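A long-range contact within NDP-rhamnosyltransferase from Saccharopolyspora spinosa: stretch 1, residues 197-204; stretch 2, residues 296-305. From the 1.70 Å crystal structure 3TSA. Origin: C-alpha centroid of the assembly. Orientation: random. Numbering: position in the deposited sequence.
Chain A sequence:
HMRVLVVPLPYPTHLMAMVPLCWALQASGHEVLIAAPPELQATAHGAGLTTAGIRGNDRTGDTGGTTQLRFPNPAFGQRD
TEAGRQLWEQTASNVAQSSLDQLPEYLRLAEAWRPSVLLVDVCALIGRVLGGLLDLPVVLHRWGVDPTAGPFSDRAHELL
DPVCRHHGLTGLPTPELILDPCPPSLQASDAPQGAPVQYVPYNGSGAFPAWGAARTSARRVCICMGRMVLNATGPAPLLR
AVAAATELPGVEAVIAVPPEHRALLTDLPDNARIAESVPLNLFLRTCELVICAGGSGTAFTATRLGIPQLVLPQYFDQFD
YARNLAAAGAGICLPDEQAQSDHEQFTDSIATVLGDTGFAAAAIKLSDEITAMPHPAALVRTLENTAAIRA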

# COMPACT_ATOMS: atom_id res chain seq x y z
N VAL A 197 4.72 -18.26 6.17
CA VAL A 197 4.34 -16.85 6.35
C VAL A 197 2.83 -16.79 6.24
O VAL A 197 2.28 -17.26 5.23
N GLN A 198 2.14 -16.18 7.21
CA GLN A 198 0.67 -16.15 7.22
C GLN A 198 0.11 -15.32 6.03
O GLN A 198 0.52 -14.15 5.78
N TYR A 199 -0.84 -15.93 5.31
CA TYR A 199 -1.54 -15.24 4.19
C TYR A 199 -2.34 -14.09 4.82
O TYR A 199 -3.13 -14.34 5.74
N VAL A 200 -2.18 -12.88 4.25
CA VAL A 200 -3.02 -11.73 4.65
C VAL A 200 -3.79 -11.40 3.41
O VAL A 200 -3.21 -11.14 2.38
N PRO A 201 -5.12 -11.39 3.52
CA PRO A 201 -5.84 -11.14 2.29
C PRO A 201 -5.50 -9.75 1.77
O PRO A 201 -5.50 -8.75 2.52
N TYR A 202 -5.06 -9.70 0.54
CA TYR A 202 -4.93 -8.45 -0.17
C TYR A 202 -5.49 -8.73 -1.49
O TYR A 202 -4.94 -9.51 -2.26
N ASN A 203 -6.61 -8.05 -1.77
CA ASN A 203 -7.30 -8.21 -3.03
C ASN A 203 -7.47 -6.86 -3.75
O ASN A 203 -8.49 -6.65 -4.45
N GLY A 204 -6.54 -5.93 -3.54
CA GLY A 204 -6.58 -4.65 -4.24
C GLY A 204 -7.27 -3.63 -3.33
O GLY A 204 -7.73 -3.95 -2.23
N SER A 296 -4.71 -18.40 -6.07
CA SER A 296 -4.46 -18.34 -4.66
C SER A 296 -5.10 -17.12 -3.97
O SER A 296 -5.44 -17.20 -2.79
N GLY A 297 -5.14 -15.95 -4.58
CA GLY A 297 -5.65 -14.79 -3.78
C GLY A 297 -7.13 -14.95 -3.38
O GLY A 297 -7.51 -14.85 -2.19
N THR A 298 -7.96 -15.33 -4.37
CA THR A 298 -9.40 -15.60 -4.12
C THR A 298 -9.50 -16.78 -3.15
O THR A 298 -10.22 -16.70 -2.12
N ALA A 299 -8.77 -17.85 -3.47
CA ALA A 299 -8.94 -19.11 -2.68
C ALA A 299 -8.38 -18.99 -1.27
O ALA A 299 -9.00 -19.48 -0.31
N PHE A 300 -7.21 -18.37 -1.12
CA PHE A 300 -6.63 -18.25 0.20
C PHE A 300 -7.43 -17.24 1.03
O PHE A 300 -7.51 -17.39 2.26
N THR A 301 -8.06 -16.25 0.39
CA THR A 301 -8.88 -15.31 1.15
C THR A 301 -10.09 -16.08 1.67
O THR A 301 -10.46 -15.94 2.84
N ALA A 302 -10.74 -16.86 0.77
CA ALA A 302 -11.85 -17.69 1.19
C ALA A 302 -11.40 -18.63 2.35
O ALA A 302 -12.10 -18.70 3.38
N THR A 303 -10.26 -19.29 2.17
CA THR A 303 -9.83 -20.36 3.12
C THR A 303 -9.52 -19.68 4.48
O THR A 303 -10.02 -20.13 5.54
N ARG A 304 -8.84 -18.54 4.42
CA ARG A 304 -8.55 -17.73 5.65
C ARG A 304 -9.81 -17.40 6.47
O ARG A 304 -9.81 -17.44 7.72
N LEU A 305 -10.92 -17.13 5.78
CA LEU A 305 -12.15 -16.71 6.37
C LEU A 305 -13.10 -17.91 6.69
O LEU A 305 -14.25 -17.72 7.10

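The contact between residues 197-204 and 296-305 is a small, mixed one, in which an extended segment without regular secondary structure lays alternate side chains against one flank of a helix, with an aromatic center and a polar link toward each end. It illustrates a general principle: a segment with extended backbone angles need not belong to a sheet to present every second residue to a neighbor. Y199, P201 and N203 point toward the helix, whereas V200 and Y202 point away from it. The helix answers with G297, then the neighbors F300 and T301, then R304, positions that recur about one turn apart on the same flank, and only 361 Å² is buried in all.

Y199 is the centerpiece and has the largest covered area of any residue here. Its t rotamer (chi1 178°) places the ring against the helix, with CB of F300 over one face, 3.6 Å from the ring centroid and 10° off the normal, a CH-pi contact. The m rotamer of F300 (chi1 -77°) then carries its phenyl ring away from the segment, yet the ring still turns its edge to the face of Y199, with centroids 5.7 Å apart and planes at 81°. One aromatic residue thus engages the tyrosine through both its methylene and its ring.

At the far end of the tyrosine lies a polar cluster built around T301. In its m rotamer, T301 OG1 donates to G297 O of the preceding helical turn at 2.7 Å, a common way for a threonine to satisfy its hydroxyl within a helix. The same oxygen accepts a nearly linear hydrogen bond from N203 ND2 at 3.0 Å, with an angle of 169° at the hydrogen. N203, with chi1 at -36°, therefore ties the segment directly to the helix. Y199 OH approaches this cluster too, 3.1 Å from T301 OG1 and 3.3 Å from G297 O. G297 takes part through its backbone carbonyl; there would be room for a CB here, so packing in this contact does not by itself demand glycine.

P201 packs between these features, its CB 3.5 Å from T301 OG1 and its CG 4.2 Å from R304 CG. R304 points toward the segment and combines t, p and t for its first three chi angles, which brings its aliphatic portion past the proline and its NE to a bridging water. Water 1 donates to Y199 O at 2.6 Å and accepts from R304 NE at 3.1 Å, linking a backbone carbonyl to the last helical residue where no direct hydrogen bond joins the pair.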

# COMPACT_ATOMS: atom_id res chain seq x y z
CB VAL A 197 5.10 -15.86 5.38
CG1 VAL A 197 4.85 -16.16 3.84
CG2 VAL A 197 4.70 -14.43 5.67
CB GLN A 198 0.16 -15.51 8.55
CG GLN A 198 -1.29 -15.69 8.70
CD GLN A 198 -1.82 -15.27 10.02
OE1 GLN A 198 -1.19 -15.47 11.10
NE2 GLN A 198 -3.03 -14.80 9.99
CB TYR A 199 -2.47 -16.26 3.46
CG TYR A 199 -3.20 -15.52 2.35
CD1 TYR A 199 -2.49 -15.07 1.19
CD2 TYR A 199 -4.51 -15.17 2.50
CE1 TYR A 199 -3.11 -14.30 0.22
CE2 TYR A 199 -5.17 -14.45 1.50
CZ TYR A 199 -4.47 -13.99 0.39
OH TYR A 199 -5.17 -13.20 -0.55
CB VAL A 200 -2.14 -10.54 5.00
CG1 VAL A 200 -3.03 -9.30 5.23
CG2 VAL A 200 -1.42 -10.86 6.29
CB PRO A 201 -7.33 -11.29 2.70
CG PRO A 201 -7.27 -12.30 3.81
CD PRO A 201 -6.00 -11.87 4.60
CB TYR A 202 -3.47 -8.00 -0.36
CG TYR A 202 -3.39 -6.77 -1.22
CD1 TYR A 202 -3.97 -5.55 -0.77
CD2 TYR A 202 -2.83 -6.82 -2.50
CE1 TYR A 202 -3.93 -4.41 -1.61
CE2 TYR A 202 -2.79 -5.67 -3.40
CZ TYR A 202 -3.34 -4.45 -2.87
OH TYR A 202 -3.38 -3.31 -3.69
CB ASN A 203 -8.69 -8.78 -2.78
CG ASN A 203 -8.75 -9.79 -1.64
OD1 ASN A 203 -9.46 -9.57 -0.64
ND2 ASN A 203 -8.07 -10.91 -1.81
CB SER A 296 -2.94 -18.44 -4.42
OG SER A 296 -2.28 -17.30 -4.93
CB THR A 298 -10.12 -15.84 -5.41
OG1 THR A 298 -10.14 -14.58 -6.17
CG2 THR A 298 -11.57 -16.37 -5.12
CB ALA A 299 -8.31 -20.29 -3.43
CB PHE A 300 -5.14 -17.86 0.12
CG PHE A 300 -4.22 -18.99 -0.25
CD1 PHE A 300 -4.68 -20.24 -0.72
CD2 PHE A 300 -2.88 -18.78 -0.17
CE1 PHE A 300 -3.72 -21.29 -1.07
CE2 PHE A 300 -1.96 -19.80 -0.44
CZ PHE A 300 -2.40 -21.04 -0.94
CB THR A 301 -9.32 -14.12 0.31
OG1 THR A 301 -8.18 -13.33 -0.01
CG2 THR A 301 -10.34 -13.25 1.00
CB ALA A 302 -12.46 -18.47 0.02
CB THR A 303 -8.62 -21.08 2.56
OG1 THR A 303 -9.11 -21.79 1.44
CG2 THR A 303 -8.11 -22.13 3.56
CB ARG A 304 -7.72 -16.46 5.27
CG ARG A 304 -7.50 -15.52 6.43
CD ARG A 304 -6.74 -16.11 7.63
NE ARG A 304 -6.67 -15.12 8.71
CZ ARG A 304 -7.61 -14.95 9.65
NH1 ARG A 304 -8.70 -15.72 9.67
NH2 ARG A 304 -7.43 -14.00 10.57
CB LEU A 305 -12.79 -15.64 5.46
CG LEU A 305 -12.12 -14.27 5.31
CD1 LEU A 305 -12.96 -13.41 4.33
CD2 LEU A 305 -12.04 -13.70 6.73
O HOH W 1 -4.23 -13.43 7.95